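Methylxanthine N1-demethylase NdmA (Pseudomonas putida, PDB 6ICN) catalyses the NADH-dependent N1-demethylation of caffeine to theobromine and formaldehyde, as a Rieske oxygenase carrying one [2Fe-2S] cluster per subunit. Local coordinates at residues A[102-107]-A[114-119]; A[74-79]-A[85-90]; A[46-49]-A[53-56]; A[132-135]-A[140-143]; A[30-35]-A[58-63]. All blocks are in the same frame, centred on the assembly; numbering follows the deposited sequence.

Overall arrangement
Contacts 1 to 4 lie on the same side of the chain's centre and within the Rieske region. Contact 1 is at the cluster, and contact 2 packs against it with centres about 14 Å apart. Contacts 2 to 5 reach one six-stranded antiparallel sheet, ordered 35-40, 140-144, 131-137, 72-77, 62-69, 55-59; contact 1 uses the smaller cluster-binding sheet. Along the chain, contact 3 is nested inside the loop closed by contact 5, and contacts 2, 1 and 4 follow in series. Contact 5, about 29 Å from contact 1 between centres, borders the catalytic-domain strand 263-274. Contacts 1 and 2 pack against the second subunit, which places the cluster end at a subunit interface.

Contact 1: residues A[102-107]-A[114-119]; sequences HGWQYD and LVPACP. With FES (Fe2/s2 (inorganic) cluster), chain D.
Val115 lies over one face of the Trp104 indole, its CG2 standing 4.0 Å from the centroid of the five-membered ring and 13° off the normal, which defines a CH-pi contact. The second methyl, CG1, comes to 3.6 Å from Trp104 NE1. On the opposite face sits the bridging sulfide S2 of the [2Fe-2S] cluster, 3.4 Å from Trp104 CD1, so the indole is held between a valine and the cofactor. Pro116 crosses the indole at about a right angle and approaches it obliquely; its CG also lies 3.4 Å from Gly103 O.

This is the second cluster-binding loop of the Rieske fold. His102 ND1 coordinates iron FE2 at 2.2 Å beside His82 of the first loop, and NE2 of the same ring is hydrogen-bonded to Asp188 of the second subunit, so the imidazole links the cluster to the neighbouring chain.

Further out, the backbone ties the two segments together. Gln105 N donates to Leu114 O at 3.2 Å with an N-H...O angle of 156°, and the same carbonyl receives a CA-H...O contact from Trp104. Alongside, the Gln105 amide runs past Leu114 CD2, while its polar end bonds to Gln98 and Arg96. A water donates to His102 O at 2.7 Å and weakly accepts from Ala117 N, bridging the type I turn of 115-118 to the cluster loop.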
# COMPACT_ATOMS: atom_id res chain seq x y z
N HIS A 102 30.40 18.90 -5.77
CA HIS A 102 31.42 19.89 -5.45
C HIS A 102 31.28 21.14 -6.30
O HIS A 102 32.22 21.95 -6.37
CB HIS A 102 32.83 19.30 -5.58
CG HIS A 102 32.99 17.95 -4.95
ND1 HIS A 102 32.74 16.79 -5.63
CD2 HIS A 102 33.40 17.58 -3.71
CE1 HIS A 102 32.99 15.75 -4.86
NE2 HIS A 102 33.39 16.20 -3.68
N GLY A 103 30.14 21.32 -6.96
CA GLY A 103 29.84 22.60 -7.58
C GLY A 103 30.56 22.92 -8.87
O GLY A 103 30.56 24.09 -9.29
N TRP A 104 31.17 21.94 -9.53
CA TRP A 104 31.76 22.25 -10.84
C TRP A 104 30.67 22.77 -11.79
O TRP A 104 29.55 22.28 -11.79
CB TRP A 104 32.41 21.02 -11.46
CG TRP A 104 33.68 20.56 -10.83
CD1 TRP A 104 34.14 20.83 -9.57
CD2 TRP A 104 34.68 19.72 -11.44
NE1 TRP A 104 35.35 20.20 -9.35
CE2 TRP A 104 35.70 19.53 -10.50
CE3 TRP A 104 34.79 19.12 -12.70
CZ2 TRP A 104 36.84 18.75 -10.76
CZ3 TRP A 104 35.92 18.35 -12.96
CH2 TRP A 104 36.92 18.17 -12.00
N GLN A 105 31.01 23.78 -12.60
CA GLN A 105 30.03 24.37 -13.51
C GLN A 105 30.39 24.07 -14.95
O GLN A 105 31.53 24.33 -15.37
CB GLN A 105 29.95 25.88 -13.31
CG GLN A 105 29.51 26.28 -11.92
CD GLN A 105 29.24 27.76 -11.84
OE1 GLN A 105 29.72 28.53 -12.67
NE2 GLN A 105 28.46 28.18 -10.85
N TYR A 106 29.44 23.54 -15.71
CA TYR A 106 29.64 23.17 -17.11
C TYR A 106 28.93 24.14 -18.05
O TYR A 106 27.76 24.48 -17.83
CB TYR A 106 29.14 21.75 -17.36
CG TYR A 106 29.94 20.73 -16.61
CD1 TYR A 106 31.09 20.19 -17.17
CD2 TYR A 106 29.57 20.31 -15.32
CE1 TYR A 106 31.85 19.24 -16.50
CE2 TYR A 106 30.32 19.36 -14.62
CZ TYR A 106 31.46 18.82 -15.22
OH TYR A 106 32.24 17.87 -14.58
N ASP A 107 29.63 24.56 -19.12
CA ASP A 107 29.02 25.46 -20.09
C ASP A 107 28.23 24.68 -21.15
O ASP A 107 28.09 23.45 -21.10
CB ASP A 107 30.10 26.38 -20.70
CG ASP A 107 31.12 25.64 -21.57
OD1 ASP A 107 30.87 24.51 -22.03
OD2 ASP A 107 32.20 26.25 -21.84
N LEU A 114 34.41 26.33 -13.91
CA LEU A 114 34.62 26.74 -12.53
C LEU A 114 34.80 25.50 -11.67
O LEU A 114 33.94 24.61 -11.68
CB LEU A 114 33.46 27.58 -12.00
CG LEU A 114 33.65 27.97 -10.53
CD1 LEU A 114 34.89 28.84 -10.35
CD2 LEU A 114 32.40 28.65 -9.99
N VAL A 115 35.90 25.46 -10.93
CA VAL A 115 36.16 24.47 -9.89
C VAL A 115 36.24 25.21 -8.56
O VAL A 115 37.26 25.81 -8.24
CB VAL A 115 37.46 23.70 -10.16
CG1 VAL A 115 37.81 22.75 -9.00
CG2 VAL A 115 37.37 22.96 -11.51
N PRO A 116 35.15 25.23 -7.78
CA PRO A 116 35.13 26.11 -6.60
C PRO A 116 36.23 25.82 -5.59
O PRO A 116 36.67 26.72 -4.87
CB PRO A 116 33.74 25.87 -6.00
CG PRO A 116 32.90 25.52 -7.21
CD PRO A 116 33.82 24.67 -8.07
N ALA A 117 36.66 24.56 -5.49
CA ALA A 117 37.67 24.21 -4.50
C ALA A 117 39.04 24.78 -4.84
O ALA A 117 39.86 24.98 -3.94
CB ALA A 117 37.74 22.69 -4.36
N CYS A 118 39.29 25.05 -6.13
CA CYS A 118 40.63 25.41 -6.62
C CYS A 118 40.55 26.65 -7.50
O CYS A 118 41.00 26.64 -8.65
CB CYS A 118 41.23 24.27 -7.44
SG CYS A 118 41.21 22.67 -6.70
N PRO A 119 39.98 27.75 -7.00
CA PRO A 119 39.67 28.87 -7.90
C PRO A 119 40.88 29.41 -8.64
O PRO A 119 40.74 29.90 -9.77
CB PRO A 119 39.06 29.91 -6.96
CG PRO A 119 39.72 29.64 -5.64
CD PRO A 119 39.84 28.13 -5.58
FE1 FES D . 30.63 16.83 -9.70
FE2 FES D . 32.52 16.66 -7.83
S1 FES D . 31.24 15.00 -8.64
S2 FES D . 31.76 18.49 -8.79
O HOH W 1 34.72 22.33 -5.56

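Contact 2: residues A[74-79]-A[85-90]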
# COMPACT_ATOMS: atom_id res chain seq x y z
N VAL A 74 20.24 22.39 -23.89
CA VAL A 74 21.50 21.65 -23.92
C VAL A 74 21.29 20.26 -23.36
O VAL A 74 20.59 20.09 -22.35
CB VAL A 74 22.60 22.39 -23.13
CG1 VAL A 74 23.89 21.58 -23.09
CG2 VAL A 74 22.85 23.78 -23.74
N ALA A 75 21.90 19.26 -24.01
CA ALA A 75 21.93 17.88 -23.53
C ALA A 75 23.37 17.44 -23.28
O ALA A 75 24.24 17.59 -24.15
CB ALA A 75 21.26 16.95 -24.55
N MET A 76 23.63 16.92 -22.08
CA MET A 76 24.95 16.40 -21.70
C MET A 76 24.78 15.00 -21.15
O MET A 76 23.68 14.62 -20.73
CB MET A 76 25.63 17.26 -20.62
CG MET A 76 25.86 18.71 -20.96
SD MET A 76 26.65 19.49 -19.54
CE MET A 76 26.10 21.17 -19.81
N ARG A 77 25.86 14.22 -21.13
CA ARG A 77 25.81 12.99 -20.35
C ARG A 77 25.56 13.31 -18.88
O ARG A 77 26.17 14.23 -18.31
CB ARG A 77 27.10 12.20 -20.48
CG ARG A 77 26.99 10.80 -19.88
CD ARG A 77 28.21 9.95 -20.23
NE ARG A 77 28.60 10.06 -21.64
CZ ARG A 77 28.08 9.33 -22.61
NH1 ARG A 77 27.14 8.44 -22.34
NH2 ARG A 77 28.49 9.48 -23.84
N ASP A 78 24.67 12.54 -18.24
CA ASP A 78 24.31 12.80 -16.85
C ASP A 78 25.34 12.22 -15.88
O ASP A 78 25.05 11.34 -15.06
CB ASP A 78 22.92 12.25 -16.58
CG ASP A 78 22.35 12.76 -15.27
OD1 ASP A 78 22.95 13.67 -14.67
OD2 ASP A 78 21.29 12.24 -14.85
N ARG A 79 26.57 12.72 -15.97
CA ARG A 79 27.68 12.14 -15.21
C ARG A 79 28.80 13.16 -15.14
O ARG A 79 29.44 13.44 -16.16
CB ARG A 79 28.15 10.85 -15.86
CG ARG A 79 29.23 10.13 -15.07
CD ARG A 79 29.65 8.84 -15.78
NE ARG A 79 30.76 8.25 -15.06
CZ ARG A 79 32.01 8.17 -15.50
NH1 ARG A 79 32.34 8.59 -16.72
NH2 ARG A 79 32.94 7.64 -14.71
N ALA A 85 29.01 12.06 -10.05
CA ALA A 85 27.65 12.38 -9.61
C ALA A 85 26.76 12.72 -10.81
O ALA A 85 27.22 13.13 -11.88
CB ALA A 85 27.66 13.56 -8.64
N LYS A 86 25.45 12.55 -10.62
CA LYS A 86 24.49 12.95 -11.65
C LYS A 86 24.27 14.46 -11.63
O LYS A 86 23.81 15.04 -10.63
CB LYS A 86 23.16 12.21 -11.47
CG LYS A 86 23.26 10.75 -11.86
CD LYS A 86 21.89 10.10 -12.03
CE LYS A 86 22.07 8.65 -12.50
NZ LYS A 86 22.60 7.76 -11.39
N LEU A 87 24.62 15.10 -12.75
CA LEU A 87 24.32 16.51 -12.96
C LEU A 87 22.83 16.82 -12.91
O LEU A 87 22.45 17.97 -12.66
CB LEU A 87 24.90 16.95 -14.32
CG LEU A 87 26.42 16.75 -14.43
CD1 LEU A 87 26.87 17.06 -15.88
CD2 LEU A 87 27.21 17.57 -13.41
N SER A 88 21.96 15.82 -13.14
CA SER A 88 20.52 16.04 -13.06
C SER A 88 20.05 16.30 -11.63
O SER A 88 18.90 16.72 -11.45
CB SER A 88 19.77 14.84 -13.65
OG SER A 88 20.14 13.61 -13.01
N LEU A 89 20.89 16.06 -10.63
CA LEU A 89 20.58 16.47 -9.26
C LEU A 89 21.12 17.85 -8.95
O LEU A 89 21.04 18.30 -7.79
CB LEU A 89 21.11 15.43 -8.26
CG LEU A 89 20.48 14.04 -8.35
CD1 LEU A 89 20.99 13.22 -7.16
CD2 LEU A 89 18.97 14.11 -8.36
N GLY A 90 21.65 18.55 -9.95
CA GLY A 90 22.27 19.86 -9.77
C GLY A 90 21.33 21.01 -10.08
O GLY A 90 20.10 20.89 -10.01
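Asp78 reaches from the end of strand 72-77 into the loop 85-90, and its carboxylate carries the polar part of the contact. From CB the side chain swings to place CG anti to the backbone N (chi1 -167°), which directs the group at Ser88. CG itself lies 3.7 Å from Ser88 CB. At the tip the two oxygens divide the work. OD1 accepts from Ser88 N at 2.8 Å, with an N-H...O angle of 149°; the donor arrives on the syn side, 26° out of the carboxylate plane. OD2 receives the hydroxyl of Ser88 OG at 2.6 Å through its syn lone pair. Backbone and side chain of one serine therefore grip both oxygens, which fixes the rotation of the carboxylate. The aliphatic part of Lys86 runs past the same group, its CB 3.5 Å from Asp78 OD1, before NZ leaves for Ser313 O of the second subunit.

These residues flank the first cluster-binding loop of the Rieske fold, the one that contributes Cys80 and His82. Asp78 is the centre of an inverse gamma turn where the strand gives way to that loop, while 87-89 form a short 3-10 segment on its far side.

Leu87 packs beside the carboxylate: its CD1 meets the carbonyl Arg77 O at 3.8 Å and, more distantly, the apolar Met76 SD at 4.4 Å, and the leucine also touches Cys80 and Cys99. Arg79 CA makes a CA-H...O contact with Ala85 O at 3.5 Å, and its guanidinium continues to Asp322 and Trp315 of the second subunit.

Contact 3: residues A[46-49]-A[53-56]; sequences KAHP and GPLA
His48 overlaps the carbonyl of Gly53: its CB is 3.2 Å from Gly53 O, and CG follows at 3.4 Å. With CG anti to the backbone N (chi1 -172°), the imidazole extends past this oxygen, which approaches the ring obliquely. CD2 reaches toward Pro54 CD at 4.3 Å, a marginal contact. The polar end is engaged locally, ND1 accepting from the backbone N of Ser50.

Beside it, the methyl of Ala47 touches Leu55 CD1 and Pro54 O, each at 3.7 Å. Here Ala47, by helix 41-47, leans against the start of strand 55-59, the edge strand of the six-stranded Rieske sheet within this chain. The connection is tight: three residues separate the segments, and a cis peptide precedes Pro54 as the chain turns into the strand. At the backbone angles of Gly53 (phi 81°, psi -165°) a CB would be jammed against the carbonyl O of the preceding residue, which calls for glycine.

A water bridges the backbones, 2.9 Å from His48 O, to which it probably donates, and accepting from Gly53 N at 2.9 Å. Direct contacts between the segments are thus van der Waals in kind, and the hydrogen-bonded connection runs through solvent, consistent with a helix-to-strand junction held by close fit and a bridging water.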
# COMPACT_ATOMS: atom_id res chain seq x y z
N LYS A 46 8.76 21.66 -15.55
CA LYS A 46 8.24 21.15 -14.28
C LYS A 46 9.27 20.42 -13.44
O LYS A 46 9.04 20.22 -12.24
CB LYS A 46 7.06 20.20 -14.53
CG LYS A 46 5.78 20.93 -14.90
CD LYS A 46 4.72 19.97 -15.44
CE LYS A 46 4.09 19.14 -14.34
NZ LYS A 46 2.82 18.54 -14.85
N ALA A 47 10.41 20.02 -14.03
CA ALA A 47 11.34 19.12 -13.34
C ALA A 47 11.93 19.75 -12.09
O ALA A 47 12.14 19.07 -11.08
CB ALA A 47 12.46 18.70 -14.29
N HIS A 48 12.22 21.04 -12.15
CA HIS A 48 12.94 21.79 -11.12
C HIS A 48 12.19 23.10 -10.91
O HIS A 48 11.68 23.69 -11.88
CB HIS A 48 14.38 22.05 -11.58
CG HIS A 48 15.26 22.65 -10.53
ND1 HIS A 48 15.27 24.00 -10.25
CD2 HIS A 48 16.17 22.08 -9.69
CE1 HIS A 48 16.15 24.24 -9.29
NE2 HIS A 48 16.69 23.09 -8.92
N PRO A 49 12.10 23.60 -9.67
CA PRO A 49 11.35 24.85 -9.43
C PRO A 49 11.88 26.06 -10.18
O PRO A 49 11.14 27.03 -10.36
CB PRO A 49 11.46 25.06 -7.91
CG PRO A 49 11.94 23.75 -7.35
CD PRO A 49 12.67 23.02 -8.44
N GLY A 53 15.16 23.32 -15.73
CA GLY A 53 15.80 22.04 -15.52
C GLY A 53 16.76 22.14 -14.34
O GLY A 53 16.71 23.11 -13.57
N PRO A 54 17.66 21.16 -14.19
CA PRO A 54 17.90 20.05 -15.12
C PRO A 54 16.86 18.94 -15.04
O PRO A 54 16.17 18.79 -14.02
CB PRO A 54 19.26 19.51 -14.68
CG PRO A 54 19.29 19.81 -13.15
CD PRO A 54 18.63 21.18 -13.07
N LEU A 55 16.78 18.14 -16.09
CA LEU A 55 15.90 16.98 -16.13
C LEU A 55 16.70 15.79 -16.63
O LEU A 55 17.32 15.87 -17.70
CB LEU A 55 14.69 17.24 -17.06
CG LEU A 55 13.82 16.02 -17.39
CD1 LEU A 55 13.16 15.51 -16.10
CD2 LEU A 55 12.76 16.30 -18.49
N ALA A 56 16.68 14.68 -15.88
CA ALA A 56 17.26 13.43 -16.35
C ALA A 56 16.36 12.79 -17.40
O ALA A 56 15.15 12.66 -17.19
CB ALA A 56 17.47 12.46 -15.18
O HOH W 2 12.65 22.82 -14.46

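Contact 4: residues A[132-135]-A[140-143]; sequences FDCE and LIWI
Glu135 and Trp142 exchange two backbone hydrogen bonds and form the antiparallel hydrogen-bonded pair of this hairpin. Glu135 N donates to Trp142 O at 3.0 Å, and Trp142 N returns a bond to Glu135 O at 2.8 Å; their N-H...O angles of 161° and 162° show both to be nearly straight.

Weaker CA-H...O contacts flank the pair. Cys134 CA approaches Trp142 O at 3.2 Å, and Ile143 CA approaches Asp133 O at 3.3 Å, contacts common at a non-hydrogen-bonded pair such as Cys134-Ile143.

Apolar contacts gather on the face bearing Cys134 and Ile143. Cys134 SG, anti to the backbone N, lies 3.7 Å from Ile141 CG2 and also meets Ile143 CG1. Phe132 CB adds a contact with Ile143 CG2 at 4.0 Å.

The Trp142 indole, on the other face with the Glu135 side chain, turns its edge to the backbone oxygen: Glu135 O lies in the ring plane, 3.4 Å from Trp142 CD1, while NE1 bonds to Arg137 O near the hairpin turn.

The two strands run 160° apart in direction, 4.8 Å between axes, within the six-stranded Rieske sheet. Strand 72-77 borders the 131-137 side and strand 35-40 the 140-144 side, while Ile141 and Ile143 also pack on strand 62-69.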
# COMPACT_ATOMS: atom_id res chain seq x y z
N PHE A 132 25.53 16.74 -26.67
CA PHE A 132 24.85 16.17 -27.82
C PHE A 132 23.93 17.21 -28.44
O PHE A 132 23.35 18.04 -27.74
CB PHE A 132 24.01 14.93 -27.42
CG PHE A 132 24.82 13.88 -26.74
CD1 PHE A 132 25.54 12.95 -27.47
CD2 PHE A 132 24.93 13.87 -25.35
CE1 PHE A 132 26.32 12.01 -26.83
CE2 PHE A 132 25.71 12.94 -24.71
CZ PHE A 132 26.41 12.00 -25.46
N ASP A 133 23.80 17.13 -29.76
CA ASP A 133 22.85 17.97 -30.47
C ASP A 133 21.48 17.87 -29.83
O ASP A 133 20.95 16.78 -29.60
CB ASP A 133 22.78 17.56 -31.95
CG ASP A 133 23.91 18.17 -32.79
OD1 ASP A 133 24.95 18.54 -32.20
OD2 ASP A 133 23.75 18.28 -34.02
N CYS A 134 20.92 19.04 -29.50
CA CYS A 134 19.69 19.14 -28.72
C CYS A 134 18.91 20.36 -29.20
O CYS A 134 19.46 21.46 -29.22
CB CYS A 134 20.00 19.28 -27.23
SG CYS A 134 18.52 19.32 -26.19
N GLU A 135 17.64 20.16 -29.57
CA GLU A 135 16.79 21.24 -30.07
C GLU A 135 15.36 21.06 -29.60
O GLU A 135 14.85 19.93 -29.50
CB GLU A 135 16.74 21.30 -31.61
CG GLU A 135 18.08 21.55 -32.26
CD GLU A 135 18.51 22.99 -32.15
OE1 GLU A 135 17.62 23.87 -32.00
OE2 GLU A 135 19.73 23.24 -32.20
N LEU A 140 8.43 19.72 -28.04
CA LEU A 140 9.23 18.61 -27.53
C LEU A 140 10.71 18.98 -27.59
O LEU A 140 11.13 19.84 -28.37
CB LEU A 140 8.99 17.33 -28.35
CG LEU A 140 7.54 16.88 -28.59
CD1 LEU A 140 7.47 15.58 -29.41
CD2 LEU A 140 6.76 16.75 -27.30
N ILE A 141 11.50 18.27 -26.79
CA ILE A 141 12.95 18.39 -26.80
C ILE A 141 13.50 17.16 -27.51
O ILE A 141 13.17 16.02 -27.13
CB ILE A 141 13.52 18.48 -25.37
CG1 ILE A 141 12.95 19.69 -24.63
CG2 ILE A 141 15.05 18.49 -25.40
CD1 ILE A 141 13.28 20.99 -25.29
N TRP A 142 14.35 17.39 -28.52
CA TRP A 142 14.89 16.34 -29.38
C TRP A 142 16.40 16.24 -29.21
O TRP A 142 17.09 17.25 -29.10
CB TRP A 142 14.58 16.64 -30.85
CG TRP A 142 13.15 16.85 -31.17
CD1 TRP A 142 12.41 17.99 -30.96
CD2 TRP A 142 12.27 15.90 -31.78
NE1 TRP A 142 11.12 17.79 -31.40
CE2 TRP A 142 11.01 16.51 -31.89
CE3 TRP A 142 12.42 14.57 -32.20
CZ2 TRP A 142 9.91 15.86 -32.46
CZ3 TRP A 142 11.34 13.93 -32.76
CH2 TRP A 142 10.09 14.57 -32.88
N ILE A 143 16.92 15.01 -29.20
CA ILE A 143 18.35 14.76 -29.06
C ILE A 143 18.83 13.84 -30.18
O ILE A 143 18.17 12.84 -30.50
CB ILE A 143 18.70 14.16 -27.68
CG1 ILE A 143 18.45 15.19 -26.58
CG2 ILE A 143 20.16 13.70 -27.64
CD1 ILE A 143 18.65 14.61 -25.18

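Contact 5: residues A[30-35]-A[58-63]; sequences YLRHFW and KLLNEQ
The beta hairpin of strands 55-59 and 62-69 meets the N-terminal approach to strand 35-40 here, its type I' turn (Leu59 to Glu62) carrying Leu60 and Glu62 against Leu31 and Arg32. The turn is closed by backbone bonds in both directions between Leu59 and Glu62, the shorter being Glu62 N to Leu59 O at 2.8 Å.

Arg32 and Glu62 form the salt bridge. NH1 donates to the anti lone pair of Glu62 OE2 at 2.7 Å with an N-H...O angle of 157°, and that oxygen lies close to the guanidinium plane, whereas NH2 makes a weak second bond to the same oxygen at 3.2 Å. One oxygen thus takes both nitrogens, and the guanidinium and carboxylate planes stand 49° apart. The bend of the arginine chain at chi3 (57°) turns its end toward the carboxylate. Glu62 OE1 is bridged to Arg77, so this carboxylate lies between two arginines and probably stays ionised.

Within the Rieske sheet, strand 62-69 pairs with 72-77, and the turn itself also bonds to strand 263-274 of the C-terminal sheet through Leu60 and Asn61. Tyr30 of the N-terminal segment 30-35 packs on helix 330-348.

Leu60 supplies the apolar part. Its CD1 wedges against the 31-32 backbone, 3.9 Å from Arg32 N, and also lies 4.1 Å from Leu31 CB and 4.0 Å from Arg32 CG. Beside it a water at the guanidinium edge accepts from Arg32 NH1 and donates to Leu60 O, each at 2.9 Å, giving NH1 a second partner.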
# COMPACT_ATOMS: atom_id res chain seq x y z
N TYR A 30 22.72 2.11 -35.33
CA TYR A 30 22.30 3.01 -36.39
C TYR A 30 21.24 4.00 -35.91
O TYR A 30 21.16 5.12 -36.42
CB TYR A 30 21.81 2.21 -37.61
CG TYR A 30 20.37 1.74 -37.57
CD1 TYR A 30 19.99 0.63 -36.80
CD2 TYR A 30 19.39 2.37 -38.31
CE1 TYR A 30 18.68 0.20 -36.77
CE2 TYR A 30 18.07 1.94 -38.31
CZ TYR A 30 17.72 0.86 -37.51
OH TYR A 30 16.42 0.44 -37.49
N LEU A 31 20.43 3.63 -34.90
CA LEU A 31 19.41 4.54 -34.40
C LEU A 31 19.99 5.78 -33.74
O LEU A 31 19.29 6.79 -33.64
CB LEU A 31 18.49 3.80 -33.42
CG LEU A 31 17.67 2.68 -34.07
CD1 LEU A 31 16.88 1.90 -33.00
CD2 LEU A 31 16.72 3.26 -35.09
N ARG A 32 21.25 5.74 -33.29
CA ARG A 32 21.87 6.91 -32.65
C ARG A 32 22.01 8.08 -33.62
O ARG A 32 22.16 9.22 -33.17
CB ARG A 32 23.25 6.54 -32.08
CG ARG A 32 23.21 5.45 -31.00
CD ARG A 32 24.61 5.01 -30.57
NE ARG A 32 25.43 6.12 -30.09
CZ ARG A 32 25.51 6.48 -28.81
NH1 ARG A 32 24.83 5.80 -27.89
NH2 ARG A 32 26.28 7.50 -28.45
N HIS A 33 21.93 7.82 -34.92
CA HIS A 33 22.10 8.89 -35.91
C HIS A 33 20.85 9.71 -36.15
O HIS A 33 20.93 10.72 -36.85
CB HIS A 33 22.61 8.28 -37.23
CG HIS A 33 24.01 7.77 -37.12
ND1 HIS A 33 25.10 8.53 -37.49
CD2 HIS A 33 24.51 6.62 -36.62
CE1 HIS A 33 26.20 7.86 -37.24
NE2 HIS A 33 25.87 6.70 -36.72
N PHE A 34 19.70 9.31 -35.61
CA PHE A 34 18.46 10.05 -35.79
C PHE A 34 18.18 10.96 -34.60
O PHE A 34 18.72 10.77 -33.50
CB PHE A 34 17.28 9.09 -35.97
CG PHE A 34 17.33 8.30 -37.24
CD1 PHE A 34 16.97 8.89 -38.44
CD2 PHE A 34 17.72 6.96 -37.22
CE1 PHE A 34 17.01 8.16 -39.64
CE2 PHE A 34 17.76 6.23 -38.40
CZ PHE A 34 17.40 6.84 -39.60
N TRP A 35 17.35 11.96 -34.84
CA TRP A 35 16.78 12.77 -33.76
C TRP A 35 15.64 12.00 -33.09
O TRP A 35 14.73 11.51 -33.77
CB TRP A 35 16.24 14.09 -34.31
CG TRP A 35 17.31 15.01 -34.85
CD1 TRP A 35 17.85 15.01 -36.11
CD2 TRP A 35 17.96 16.08 -34.14
NE1 TRP A 35 18.80 16.00 -36.23
CE2 TRP A 35 18.88 16.68 -35.03
CE3 TRP A 35 17.85 16.60 -32.85
CZ2 TRP A 35 19.68 17.76 -34.67
CZ3 TRP A 35 18.65 17.67 -32.48
CH2 TRP A 35 19.54 18.25 -33.40
N LYS A 58 16.53 9.45 -20.61
CA LYS A 58 17.23 8.26 -21.09
C LYS A 58 16.85 8.00 -22.53
O LYS A 58 15.66 8.05 -22.88
CB LYS A 58 16.91 7.02 -20.22
CG LYS A 58 17.65 5.77 -20.69
CD LYS A 58 17.29 4.55 -19.83
CE LYS A 58 18.11 4.51 -18.56
NZ LYS A 58 17.77 3.29 -17.77
N LEU A 59 17.85 7.72 -23.35
CA LEU A 59 17.66 7.55 -24.79
C LEU A 59 18.62 6.47 -25.24
O LEU A 59 19.83 6.60 -25.02
CB LEU A 59 17.92 8.87 -25.52
CG LEU A 59 18.03 8.74 -27.04
CD1 LEU A 59 16.71 8.25 -27.61
CD2 LEU A 59 18.38 10.10 -27.63
N LEU A 60 18.08 5.40 -25.83
CA LEU A 60 18.91 4.27 -26.31
C LEU A 60 19.90 3.82 -25.23
O LEU A 60 21.08 3.59 -25.50
CB LEU A 60 19.64 4.64 -27.60
CG LEU A 60 18.67 4.92 -28.75
CD1 LEU A 60 19.36 5.65 -29.92
CD2 LEU A 60 18.04 3.63 -29.23
N ASN A 61 19.41 3.74 -23.99
CA ASN A 61 20.15 3.32 -22.79
C ASN A 61 21.24 4.29 -22.36
O ASN A 61 22.04 3.94 -21.47
CB ASN A 61 20.76 1.92 -22.97
CG ASN A 61 20.65 1.07 -21.70
OD1 ASN A 61 19.73 1.24 -20.89
ND2 ASN A 61 21.60 0.17 -21.51
N GLU A 62 21.30 5.50 -22.92
CA GLU A 62 22.20 6.54 -22.45
C GLU A 62 21.51 7.40 -21.40
O GLU A 62 20.39 7.86 -21.63
CB GLU A 62 22.64 7.43 -23.61
CG GLU A 62 23.40 6.70 -24.69
CD GLU A 62 24.90 6.77 -24.47
OE1 GLU A 62 25.33 6.99 -23.32
OE2 GLU A 62 25.63 6.64 -25.47
N GLN A 63 22.18 7.65 -20.28
CA GLN A 63 21.66 8.54 -19.25
C GLN A 63 22.12 9.96 -19.55
O GLN A 63 23.31 10.25 -19.48
CB GLN A 63 22.12 8.09 -17.87
CG GLN A 63 21.66 6.70 -17.50
CD GLN A 63 22.05 6.34 -16.08
OE1 GLN A 63 21.38 6.73 -15.14
NE2 GLN A 63 23.14 5.62 -15.93
O HOH W 3 22.99 3.62 -27.69